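Local structure of beta-fructofuranosidase, insoluble isoenzyme CWINV1 (Arabidopsis thaliana, 2OXB) at residues T294-S299 with G307-Q312; Q2-G7 with Y500-I505; I311-R316 with V483-G488; Y34-K39 with V47-T52. The protein hydrolyses terminal non-reducing beta-D-fructofuranoside residues, using sucrose and 1-kestose and, to a lower extent, neokestose and levan, as a cell-wall glycoside hydrolase family 32 enzyme. The protein carries 1 engineered substitution. All blocks are in the same frame, centred on the assembly; numbering follows the deposited sequence.

Contact 1 (T294-S299 with G307-Q312); sequences TNESSS and GWSGIQ. With NAG (2-acetamido-2-deoxy-beta-D-glucopyranose), chain C.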
# COMPACT_ATOMS: atom_id res chain seq x y z
N THR A 294 -1.04 -6.44 1.55
CA THR A 294 -1.66 -6.62 2.88
C THR A 294 -1.94 -8.07 3.27
O THR A 294 -2.93 -8.68 2.86
CB THR A 294 -3.00 -5.84 3.02
OG1 THR A 294 -2.74 -4.44 3.13
CG2 THR A 294 -3.76 -6.29 4.28
N ASN A 295 -1.04 -8.58 4.11
CA ASN A 295 -1.07 -9.92 4.66
C ASN A 295 -2.44 -10.28 5.16
O ASN A 295 -3.41 -9.54 5.03
CB ASN A 295 -0.14 -9.97 5.87
CG ASN A 295 0.96 -10.99 5.73
OD1 ASN A 295 0.81 -11.99 5.03
ND2 ASN A 295 2.06 -10.73 6.42
N GLU A 296 -2.48 -11.43 5.81
CA GLU A 296 -3.68 -11.97 6.42
C GLU A 296 -3.34 -12.08 7.91
O GLU A 296 -2.51 -12.90 8.28
CB GLU A 296 -3.93 -13.36 5.86
CG GLU A 296 -5.31 -13.87 6.10
CD GLU A 296 -6.30 -13.33 5.09
OE1 GLU A 296 -6.03 -13.51 3.89
OE2 GLU A 296 -7.32 -12.74 5.50
N SER A 297 -3.97 -11.25 8.76
CA SER A 297 -3.69 -11.27 10.20
C SER A 297 -4.25 -12.48 10.96
O SER A 297 -4.12 -12.57 12.18
CB SER A 297 -4.22 -9.99 10.87
OG SER A 297 -3.39 -8.87 10.63
N SER A 298 -4.88 -13.41 10.24
CA SER A 298 -5.44 -14.60 10.87
C SER A 298 -4.45 -15.74 10.77
O SER A 298 -3.65 -15.80 9.84
CB SER A 298 -6.73 -15.03 10.17
OG SER A 298 -6.43 -15.66 8.94
N SER A 299 -4.49 -16.64 11.74
CA SER A 299 -3.59 -17.77 11.74
C SER A 299 -3.80 -18.59 10.47
O SER A 299 -4.90 -18.66 9.95
CB SER A 299 -3.84 -18.64 12.98
OG SER A 299 -5.03 -19.38 12.83
N GLY A 307 -10.49 -21.25 3.39
CA GLY A 307 -10.22 -21.46 1.98
C GLY A 307 -9.55 -20.31 1.26
O GLY A 307 -9.26 -20.42 0.07
N TRP A 308 -9.28 -19.21 1.95
CA TRP A 308 -8.64 -18.08 1.29
C TRP A 308 -7.64 -17.28 2.15
O TRP A 308 -7.67 -17.30 3.38
CB TRP A 308 -9.71 -17.13 0.74
CG TRP A 308 -10.65 -16.60 1.77
CD1 TRP A 308 -11.88 -17.09 2.11
CD2 TRP A 308 -10.41 -15.49 2.64
NE1 TRP A 308 -12.42 -16.37 3.15
CE2 TRP A 308 -11.54 -15.38 3.50
CE3 TRP A 308 -9.35 -14.59 2.79
CZ2 TRP A 308 -11.63 -14.40 4.48
CZ3 TRP A 308 -9.44 -13.61 3.78
CH2 TRP A 308 -10.58 -13.52 4.61
N SER A 309 -6.73 -16.60 1.46
CA SER A 309 -5.73 -15.78 2.13
C SER A 309 -5.22 -14.70 1.19
O SER A 309 -4.75 -14.99 0.09
CB SER A 309 -4.56 -16.63 2.63
OG SER A 309 -3.58 -15.85 3.28
N GLY A 310 -5.37 -13.45 1.60
CA GLY A 310 -4.89 -12.35 0.78
C GLY A 310 -5.94 -11.49 0.11
O GLY A 310 -6.77 -11.96 -0.67
N ILE A 311 -5.91 -10.20 0.43
CA ILE A 311 -6.83 -9.24 -0.16
C ILE A 311 -5.95 -8.17 -0.80
O ILE A 311 -4.75 -8.11 -0.55
CB ILE A 311 -7.74 -8.56 0.89
CG1 ILE A 311 -6.93 -7.58 1.73
CG2 ILE A 311 -8.41 -9.60 1.73
CD1 ILE A 311 -7.74 -6.78 2.69
N GLN A 312 -6.55 -7.32 -1.63
CA GLN A 312 -5.80 -6.25 -2.27
C GLN A 312 -6.40 -4.95 -1.76
O GLN A 312 -7.61 -4.75 -1.83
CB GLN A 312 -5.95 -6.33 -3.78
CG GLN A 312 -4.84 -5.66 -4.54
CD GLN A 312 -3.55 -6.48 -4.56
OE1 GLN A 312 -2.47 -5.98 -4.89
NE2 GLN A 312 -3.66 -7.77 -4.21
C1 NAG C . 2.35 -11.52 7.60
C2 NAG C . 2.76 -10.61 8.77
C3 NAG C . 2.76 -11.35 10.12
C4 NAG C . 1.55 -12.27 10.32
C5 NAG C . 1.44 -13.13 9.07
C6 NAG C . 0.36 -14.21 9.07
C7 NAG C . 5.14 -10.54 9.20
C8 NAG C . 5.94 -11.68 8.58
N2 NAG C . 4.09 -10.08 8.53
O3 NAG C . 2.83 -10.41 11.19
O4 NAG C . 1.76 -13.07 11.47
O5 NAG C . 1.20 -12.30 7.94
O6 NAG C . 0.47 -15.03 7.91
O7 NAG C . 5.47 -10.09 10.29
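The backbones of E296 and G310 come within 5.8 Å (CA to CA) and those of T294 and I311 within 6.5 Å, one run lying in the loop before helix 300-306 and the other leaving that helix through the short strand 308-309. E296 carries the contact. With CG anti to the backbone N (chi1 -164°) and a bend at chi2, its carboxylate is brought to the backbone of S309 and G310. The amide N of G310 is modelled as donating to E296 OE1, but the separation is implausibly short and OE1 crowds S309, so the exact placing of this bond is doubtful. The backbone angles of G310 would press a CB against the preceding carbonyl O, which accounts for glycine there. The carboxylate plane stands 70° from the W308 indole, the two side chains crossing at about a right angle. K306 and R5 make cation-pi contacts with this indole; an alanine in place of W308 would probably deprive both cations of their aromatic partner. Further along both segments, T294 CG2 lies 4.3 Å from I311 CG1, while T294 OG1 bonds to the carbonyl of K273. N295 points the other way, its ND2 joined covalently to C1 of an N-linked NAG (1.4 Å). Salt bridges from E296 OE2 to K306 and R498, with a hydrogen bond to Y500 OH, suggest that this buried carboxylate is probably held ionised where the propeller meets the C-terminal sandwich.

Contact 2 (Q2-G7 with Y500-I505); sequences QPYRTG and YPKLAI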
# COMPACT_ATOMS: atom_id res chain seq x y z
N GLN A 2 -19.01 -17.40 5.59
CA GLN A 2 -17.80 -16.73 6.01
C GLN A 2 -17.95 -15.20 5.94
O GLN A 2 -17.99 -14.61 4.86
CB GLN A 2 -16.61 -17.22 5.16
CG GLN A 2 -16.87 -17.26 3.67
CD GLN A 2 -16.29 -18.51 3.03
OE1 GLN A 2 -15.13 -18.86 3.25
NE2 GLN A 2 -17.10 -19.19 2.21
N PRO A 3 -18.05 -14.55 7.11
CA PRO A 3 -18.20 -13.10 7.24
C PRO A 3 -16.90 -12.32 7.29
O PRO A 3 -16.87 -11.18 7.77
CB PRO A 3 -18.99 -12.96 8.53
CG PRO A 3 -18.39 -14.04 9.37
CD PRO A 3 -18.23 -15.22 8.41
N TYR A 4 -15.82 -12.91 6.82
CA TYR A 4 -14.56 -12.20 6.88
C TYR A 4 -14.08 -11.74 5.51
O TYR A 4 -13.08 -11.04 5.41
CB TYR A 4 -13.51 -13.06 7.58
CG TYR A 4 -13.83 -13.29 9.04
CD1 TYR A 4 -14.63 -12.39 9.76
CD2 TYR A 4 -13.30 -14.38 9.73
CE1 TYR A 4 -14.89 -12.57 11.12
CE2 TYR A 4 -13.55 -14.56 11.09
CZ TYR A 4 -14.35 -13.65 11.77
OH TYR A 4 -14.60 -13.84 13.11
N ARG A 5 -14.81 -12.12 4.48
CA ARG A 5 -14.46 -11.73 3.12
C ARG A 5 -14.89 -10.29 2.88
O ARG A 5 -15.83 -9.82 3.50
CB ARG A 5 -15.14 -12.68 2.13
CG ARG A 5 -14.80 -14.14 2.39
CD ARG A 5 -15.08 -15.01 1.19
NE ARG A 5 -14.38 -14.53 0.00
CZ ARG A 5 -14.43 -15.11 -1.20
NH1 ARG A 5 -15.16 -16.20 -1.38
NH2 ARG A 5 -13.77 -14.58 -2.22
N THR A 6 -14.20 -9.58 1.99
CA THR A 6 -14.55 -8.19 1.70
C THR A 6 -15.61 -8.10 0.61
O THR A 6 -15.69 -8.96 -0.28
CB THR A 6 -13.33 -7.38 1.22
OG1 THR A 6 -12.91 -7.85 -0.06
CG2 THR A 6 -12.18 -7.53 2.20
N GLY A 7 -16.43 -7.06 0.69
CA GLY A 7 -17.47 -6.85 -0.30
C GLY A 7 -17.11 -5.88 -1.42
O GLY A 7 -17.56 -6.06 -2.55
N TYR A 500 -10.79 -9.81 12.82
CA TYR A 500 -11.59 -11.02 12.68
C TYR A 500 -12.43 -11.20 13.94
O TYR A 500 -12.15 -12.06 14.79
CB TYR A 500 -10.66 -12.21 12.47
CG TYR A 500 -9.68 -12.02 11.33
CD1 TYR A 500 -10.06 -12.31 10.02
CD2 TYR A 500 -8.37 -11.57 11.56
CE1 TYR A 500 -9.16 -12.17 8.96
CE2 TYR A 500 -7.46 -11.42 10.51
CZ TYR A 500 -7.87 -11.73 9.20
OH TYR A 500 -6.99 -11.63 8.14
N PRO A 501 -13.47 -10.37 14.10
CA PRO A 501 -14.38 -10.40 15.25
C PRO A 501 -15.40 -11.53 15.16
O PRO A 501 -15.84 -11.91 14.07
CB PRO A 501 -15.04 -9.03 15.19
CG PRO A 501 -15.20 -8.84 13.70
CD PRO A 501 -13.86 -9.31 13.15
N LYS A 502 -15.77 -12.05 16.33
CA LYS A 502 -16.74 -13.13 16.42
C LYS A 502 -18.17 -12.62 16.63
O LYS A 502 -19.13 -13.31 16.27
CB LYS A 502 -16.34 -14.10 17.55
CG LYS A 502 -15.14 -14.98 17.23
CD LYS A 502 -15.49 -16.13 16.28
CE LYS A 502 -16.21 -17.28 17.01
NZ LYS A 502 -16.55 -18.47 16.15
N LEU A 503 -18.31 -11.42 17.19
CA LEU A 503 -19.61 -10.80 17.44
C LEU A 503 -19.89 -9.65 16.47
O LEU A 503 -21.03 -9.37 16.14
CB LEU A 503 -19.69 -10.25 18.87
CG LEU A 503 -19.90 -11.27 19.98
CD1 LEU A 503 -19.35 -10.72 21.29
CD2 LEU A 503 -21.37 -11.62 20.11
N ALA A 504 -18.83 -8.99 16.02
CA ALA A 504 -18.96 -7.86 15.10
C ALA A 504 -18.93 -8.32 13.64
O ALA A 504 -17.90 -8.21 12.96
CB ALA A 504 -17.87 -6.85 15.36
N ILE A 505 -20.07 -8.82 13.16
CA ILE A 505 -20.19 -9.30 11.79
C ILE A 505 -21.59 -9.13 11.19
O ILE A 505 -22.60 -9.15 11.90
CB ILE A 505 -19.75 -10.79 11.69
CG1 ILE A 505 -20.28 -11.58 12.88
CG2 ILE A 505 -18.23 -10.87 11.64
CD1 ILE A 505 -20.00 -13.07 12.81
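Y4 packs against Y500, P501 and I505 where the N-terminal tail of the chain meets a loop of the C-terminal beta-sandwich, a tie between that tail and the C-terminal module of the bimodular family 32 fold, in which a five-bladed propeller is followed by a sandwich. The aromatic component is a T-shaped (edge-to-face) pair: the edge of the Y500 ring, led by CD1, is turned toward the face of Y4, with centroids 5.6 Å apart and planes at 76°. A CH-pi contact adds to it, since Y500 CB stands 4.2 Å from the centroid of the Y4 ring and only 20° off its normal. Y4 CB points toward the loop 500-505, and chi1 of -67° sets CG anti to the carbonyl carbon and beside the backbone N. The strongest polar partner of the Y500 hydroxyl is E296, outside this contact. The apolar component centres on I505, whose CG2 meets both P3 CB at 3.8 Å and, obliquely, Y4 CE1 at 3.8 Å. P501 CD adds a further touch on Y4 CE1 at 4.0 Å. K502, mostly solvent-facing, brushes the phenol with its CD, 4.0 Å from Y4 OH. Outside the two segments, the carbonyl of Y4 accepts from S482 OG, and the Y4 side chain also touches W308, which places the tail between both domains. The polar component is one hydrogen bond: Y4 OH donates to P501 O, modelled at 2.5 Å, a length that is doubtful, with that carbonyl oxygen lying in the plane of the phenol ring at its edge.

Contact 3 (I311-R316 with V483-G488); sequences IQTIPR and VVESFG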
# COMPACT_ATOMS: atom_id res chain seq x y z
N ILE A 311 -5.91 -10.20 0.43
CA ILE A 311 -6.83 -9.24 -0.16
C ILE A 311 -5.95 -8.17 -0.80
O ILE A 311 -4.75 -8.11 -0.55
CB ILE A 311 -7.74 -8.56 0.89
CG1 ILE A 311 -6.93 -7.58 1.73
CG2 ILE A 311 -8.41 -9.60 1.73
CD1 ILE A 311 -7.74 -6.78 2.69
N GLN A 312 -6.55 -7.32 -1.63
CA GLN A 312 -5.80 -6.25 -2.27
C GLN A 312 -6.40 -4.95 -1.76
O GLN A 312 -7.61 -4.75 -1.83
CB GLN A 312 -5.95 -6.33 -3.78
CG GLN A 312 -4.84 -5.66 -4.54
CD GLN A 312 -3.55 -6.48 -4.56
OE1 GLN A 312 -2.47 -5.98 -4.89
NE2 GLN A 312 -3.66 -7.77 -4.21
N THR A 313 -5.56 -4.08 -1.21
CA THR A 313 -6.04 -2.81 -0.72
C THR A 313 -6.54 -1.95 -1.87
O THR A 313 -6.06 -2.06 -3.01
CB THR A 313 -4.94 -2.05 -0.00
OG1 THR A 313 -3.84 -1.86 -0.90
CG2 THR A 313 -4.48 -2.82 1.21
N ILE A 314 -7.49 -1.08 -1.57
CA ILE A 314 -8.04 -0.20 -2.58
C ILE A 314 -6.94 0.60 -3.24
O ILE A 314 -6.09 1.18 -2.56
CB ILE A 314 -9.08 0.79 -2.00
CG1 ILE A 314 -9.63 1.66 -3.12
CG2 ILE A 314 -8.41 1.67 -0.94
CD1 ILE A 314 -10.43 2.83 -2.63
N PRO A 315 -6.95 0.65 -4.58
CA PRO A 315 -5.93 1.40 -5.30
C PRO A 315 -5.86 2.81 -4.74
O PRO A 315 -6.87 3.46 -4.61
CB PRO A 315 -6.44 1.35 -6.74
CG PRO A 315 -7.11 0.00 -6.81
CD PRO A 315 -7.89 -0.01 -5.51
N ARG A 316 -4.67 3.25 -4.35
CA ARG A 316 -4.53 4.59 -3.80
C ARG A 316 -3.94 5.51 -4.85
O ARG A 316 -3.37 5.06 -5.84
CB ARG A 316 -3.61 4.59 -2.55
CG ARG A 316 -4.21 4.02 -1.24
CD ARG A 316 -3.20 3.13 -0.50
NE ARG A 316 -3.50 2.78 0.91
CZ ARG A 316 -4.64 2.26 1.36
NH1 ARG A 316 -5.66 2.02 0.53
NH2 ARG A 316 -4.75 1.94 2.65
N VAL A 483 -11.08 -6.32 6.70
CA VAL A 483 -10.11 -5.28 6.43
C VAL A 483 -10.59 -3.86 6.70
O VAL A 483 -11.70 -3.47 6.32
CB VAL A 483 -9.60 -5.33 4.99
CG1 VAL A 483 -10.77 -5.27 4.03
CG2 VAL A 483 -8.66 -4.18 4.73
N VAL A 484 -9.73 -3.08 7.34
CA VAL A 484 -10.03 -1.71 7.68
C VAL A 484 -8.84 -0.83 7.37
O VAL A 484 -7.74 -1.07 7.87
CB VAL A 484 -10.36 -1.58 9.16
CG1 VAL A 484 -11.81 -1.96 9.41
CG2 VAL A 484 -9.45 -2.49 9.95
N GLU A 485 -9.06 0.19 6.55
CA GLU A 485 -7.99 1.10 6.17
C GLU A 485 -8.19 2.46 6.81
O GLU A 485 -9.26 3.08 6.67
CB GLU A 485 -7.94 1.25 4.66
CG GLU A 485 -7.63 -0.06 3.96
CD GLU A 485 -7.72 0.06 2.47
OE1 GLU A 485 -8.82 0.37 1.98
OE2 GLU A 485 -6.70 -0.16 1.79
N SER A 486 -7.17 2.92 7.52
CA SER A 486 -7.24 4.20 8.20
C SER A 486 -6.50 5.30 7.43
O SER A 486 -5.45 5.06 6.82
CB SER A 486 -6.66 4.08 9.61
OG SER A 486 -7.18 2.94 10.28
N PHE A 487 -7.07 6.51 7.46
CA PHE A 487 -6.48 7.66 6.77
C PHE A 487 -6.58 8.92 7.62
O PHE A 487 -7.65 9.25 8.13
CB PHE A 487 -7.18 7.85 5.41
CG PHE A 487 -6.98 6.72 4.45
CD1 PHE A 487 -5.96 6.76 3.51
CD2 PHE A 487 -7.81 5.61 4.48
CE1 PHE A 487 -5.76 5.70 2.61
CE2 PHE A 487 -7.63 4.54 3.59
CZ PHE A 487 -6.61 4.59 2.65
N GLY A 488 -5.47 9.63 7.78
CA GLY A 488 -5.48 10.83 8.59
C GLY A 488 -4.91 12.01 7.85
O GLY A 488 -4.01 11.86 7.03
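E485 projects from strand 483-488 toward R316, T313 and I314. Its CB lies 3.8 Å from R316 NH2, and CG, set anti to the carbonyl carbon (chi1 -62°), keeps a similar distance from the same nitrogen and sits at the guanidinium edge. The chain then runs extended to the carboxylate. There OE1 rests against I314 CG2, while OE2 faces T313 CB and forms a salt bridge with R316 NH1 at 2.7 Å. The two groups meet tip to tip, but their planes are 36° apart and the N-H...O angle is 125°, marking a weak hydrogen bond within the ion pair. R316 NH1 also donates to I314 O at 3.2 Å, on a carbonyl lone pair, which helps fix the guanidinium; F487 CZ lies over one of its faces, 3.1 Å above the plane. An alanine at R316 would probably leave the buried E485 carboxylate without its countercharge and F487 without the group beneath CZ. Nearer the start of both runs, I311 CD1 packs against the CB and branches of V483. Such a buried ion pair framed by apolar side chains joins, in this family 32 enzyme, the last propeller blade to the C-terminal beta-sandwich.

Contact 4 (Y34-K39 with V47-T52); sequences YQWNPK and VWAHST. With FRU (beta-D-fructofuranose), chain B.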
# COMPACT_ATOMS: atom_id res chain seq x y z
N TYR A 34 -1.36 -10.89 -10.56
CA TYR A 34 -0.95 -11.10 -9.18
C TYR A 34 -0.54 -12.53 -8.89
O TYR A 34 -0.83 -13.45 -9.66
CB TYR A 34 -2.05 -10.69 -8.20
CG TYR A 34 -3.38 -11.38 -8.42
CD1 TYR A 34 -4.27 -10.95 -9.40
CD2 TYR A 34 -3.75 -12.45 -7.62
CE1 TYR A 34 -5.50 -11.57 -9.57
CE2 TYR A 34 -4.98 -13.07 -7.79
CZ TYR A 34 -5.84 -12.64 -8.75
OH TYR A 34 -7.04 -13.30 -8.88
N GLN A 35 0.16 -12.68 -7.78
CA GLN A 35 0.63 -13.97 -7.33
C GLN A 35 -0.58 -14.71 -6.73
O GLN A 35 -1.16 -14.25 -5.74
CB GLN A 35 1.74 -13.77 -6.29
CG GLN A 35 2.90 -12.91 -6.77
CD GLN A 35 4.00 -13.70 -7.46
OE1 GLN A 35 4.79 -14.37 -6.81
NE2 GLN A 35 4.04 -13.63 -8.78
N TRP A 36 -0.95 -15.84 -7.34
CA TRP A 36 -2.11 -16.63 -6.88
C TRP A 36 -1.88 -18.15 -6.90
O TRP A 36 -1.27 -18.69 -7.82
CB TRP A 36 -3.34 -16.25 -7.73
CG TRP A 36 -4.57 -17.09 -7.54
CD1 TRP A 36 -5.41 -17.10 -6.46
CD2 TRP A 36 -5.08 -18.08 -8.45
NE1 TRP A 36 -6.41 -18.04 -6.64
CE2 TRP A 36 -6.23 -18.65 -7.86
CE3 TRP A 36 -4.68 -18.53 -9.72
CZ2 TRP A 36 -6.98 -19.65 -8.48
CZ3 TRP A 36 -5.42 -19.53 -10.34
CH2 TRP A 36 -6.56 -20.08 -9.72
N ASN A 37 -2.37 -18.83 -5.86
CA ASN A 37 -2.24 -20.28 -5.78
C ASN A 37 -3.55 -20.94 -6.12
O ASN A 37 -4.53 -20.89 -5.36
CB ASN A 37 -1.81 -20.74 -4.40
CG ASN A 37 -1.94 -22.24 -4.23
OD1 ASN A 37 -1.95 -22.98 -5.22
ND2 ASN A 37 -2.03 -22.70 -2.99
N PRO A 38 -3.59 -21.60 -7.28
CA PRO A 38 -4.77 -22.31 -7.79
C PRO A 38 -5.06 -23.61 -7.06
O PRO A 38 -6.02 -24.31 -7.40
CB PRO A 38 -4.41 -22.56 -9.24
CG PRO A 38 -2.93 -22.80 -9.15
CD PRO A 38 -2.47 -21.71 -8.22
N LYS A 39 -4.26 -23.95 -6.07
CA LYS A 39 -4.47 -25.20 -5.38
C LYS A 39 -4.88 -25.09 -3.93
O LYS A 39 -5.71 -25.86 -3.45
CB LYS A 39 -3.22 -26.06 -5.51
CG LYS A 39 -2.84 -26.34 -6.95
CD LYS A 39 -1.57 -27.17 -7.06
CE LYS A 39 -1.12 -27.24 -8.50
NZ LYS A 39 -1.12 -25.87 -9.09
N VAL A 47 1.05 -18.30 -9.66
CA VAL A 47 0.83 -17.99 -11.07
C VAL A 47 0.33 -16.55 -11.18
O VAL A 47 -0.06 -15.94 -10.18
CB VAL A 47 -0.27 -18.90 -11.69
CG1 VAL A 47 -0.36 -18.66 -13.19
CG2 VAL A 47 0.03 -20.36 -11.38
N TRP A 48 0.32 -16.01 -12.39
CA TRP A 48 -0.17 -14.66 -12.62
C TRP A 48 -1.65 -14.65 -12.97
O TRP A 48 -2.01 -14.58 -14.15
CB TRP A 48 0.65 -13.99 -13.74
CG TRP A 48 1.99 -13.45 -13.27
CD1 TRP A 48 2.91 -14.10 -12.50
CD2 TRP A 48 2.53 -12.14 -13.53
NE1 TRP A 48 4.00 -13.28 -12.26
CE2 TRP A 48 3.79 -12.08 -12.88
CE3 TRP A 48 2.08 -11.03 -14.24
CZ2 TRP A 48 4.60 -10.93 -12.92
CZ3 TRP A 48 2.89 -9.89 -14.28
CH2 TRP A 48 4.13 -9.85 -13.63
N ALA A 49 -2.51 -14.73 -11.95
CA ALA A 49 -3.95 -14.70 -12.16
C ALA A 49 -4.26 -13.34 -12.75
O ALA A 49 -3.56 -12.36 -12.48
CB ALA A 49 -4.68 -14.88 -10.86
N HIS A 50 -5.32 -13.29 -13.57
CA HIS A 50 -5.71 -12.05 -14.24
C HIS A 50 -7.12 -11.58 -13.91
O HIS A 50 -7.96 -12.36 -13.47
CB HIS A 50 -5.59 -12.24 -15.76
CG HIS A 50 -5.51 -10.96 -16.53
ND1 HIS A 50 -5.27 -9.74 -15.93
CD2 HIS A 50 -5.58 -10.72 -17.86
CE1 HIS A 50 -5.19 -8.80 -16.86
NE2 HIS A 50 -5.37 -9.37 -18.04
N SER A 51 -7.35 -10.29 -14.14
CA SER A 51 -8.63 -9.63 -13.92
C SER A 51 -8.51 -8.28 -14.63
O SER A 51 -7.39 -7.82 -14.88
CB SER A 51 -8.89 -9.43 -12.42
OG SER A 51 -9.03 -10.67 -11.74
N THR A 52 -9.63 -7.65 -14.96
CA THR A 52 -9.65 -6.35 -15.65
C THR A 52 -10.67 -5.39 -15.01
O THR A 52 -11.50 -5.81 -14.20
CB THR A 52 -10.03 -6.50 -17.14
OG1 THR A 52 -11.26 -7.22 -17.26
CG2 THR A 52 -8.94 -7.26 -17.90
C1 FRU B . 6.99 -10.65 -1.70
C2 FRU B . 7.69 -11.84 -2.38
C3 FRU B . 8.48 -11.39 -3.63
C4 FRU B . 8.39 -12.57 -4.55
C5 FRU B . 7.02 -13.15 -4.17
C6 FRU B . 7.00 -14.66 -4.09
O1 FRU B . 7.93 -9.73 -1.17
O2 FRU B . 8.56 -12.70 -1.56
O3 FRU B . 9.84 -11.06 -3.35
O4 FRU B . 8.43 -12.18 -5.92
O5 FRU B . 6.67 -12.65 -2.88
O6 FRU B . 7.10 -15.18 -5.40
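Y34 reaches A49 with its CG between the backbone N and the carbonyl carbon (chi1 56°); the ring beyond it has A49 CB over one face in a CH-pi contact, 3.7 Å from the ring centroid. The same methyl touches W36 CB at 3.7 Å. Q35 projects on the same face of the sheet as W48, its CG anti to the carbonyl carbon (chi1 -55°) and its chain bent at chi2. There its amide plane is 87° from the indole, and the two donors, Q35 NE2 and W48 NE1, stand 3.5 Å apart without bonding to each other. Each has a partner of its own: Q35 NE2 gives to C77 O and N21 OD1, W48 NE1 to W78 O. The two bonds of Q35 NE2 help fix the amide, whose OE1 accepts from O6 of the bound fructose at 2.8 Å, consistent with its role in substrate binding. In the backbone, W36 and V47 form an antiparallel hydrogen-bonded pair, W36 N to V47 O and V47 N to W36 O both 3.0 Å, followed by the non-hydrogen-bonded pair Q35 and W48. A weak bond from A49 N to Y34 O (3.1 Å) continues the ladder. Strands 29-36 and 47-53 thus form a hairpin within one propeller sheet, flanked by strand 15-26, which carries the active-site D19, and by strand 60-66.

Along the chain, contact 2 opens first and closes last, so the other three are nested within it; contact 4 closes before contact 1 opens, and contact 3 starts on I311 and Q312, where contact 1 ends. Contacts 1, 2 and 3 form a connected group, their centres 13 to 16 Å apart: T294 touches T313, T6 touches V483, and E296 reaches Y500. Contact 4 touches none of the others; its centre is about 15 Å from contact 1, 20 Å from contact 3 and 24 Å from contact 2, yet it shares with contact 1 the five-stranded sheet holding strands 29-36, 47-53 and 308-309. Contacts 2 and 3 bring in the C-terminal domain. The sheet that lines the substrate site thereby leads, through strand 308-309, to the seam between domains.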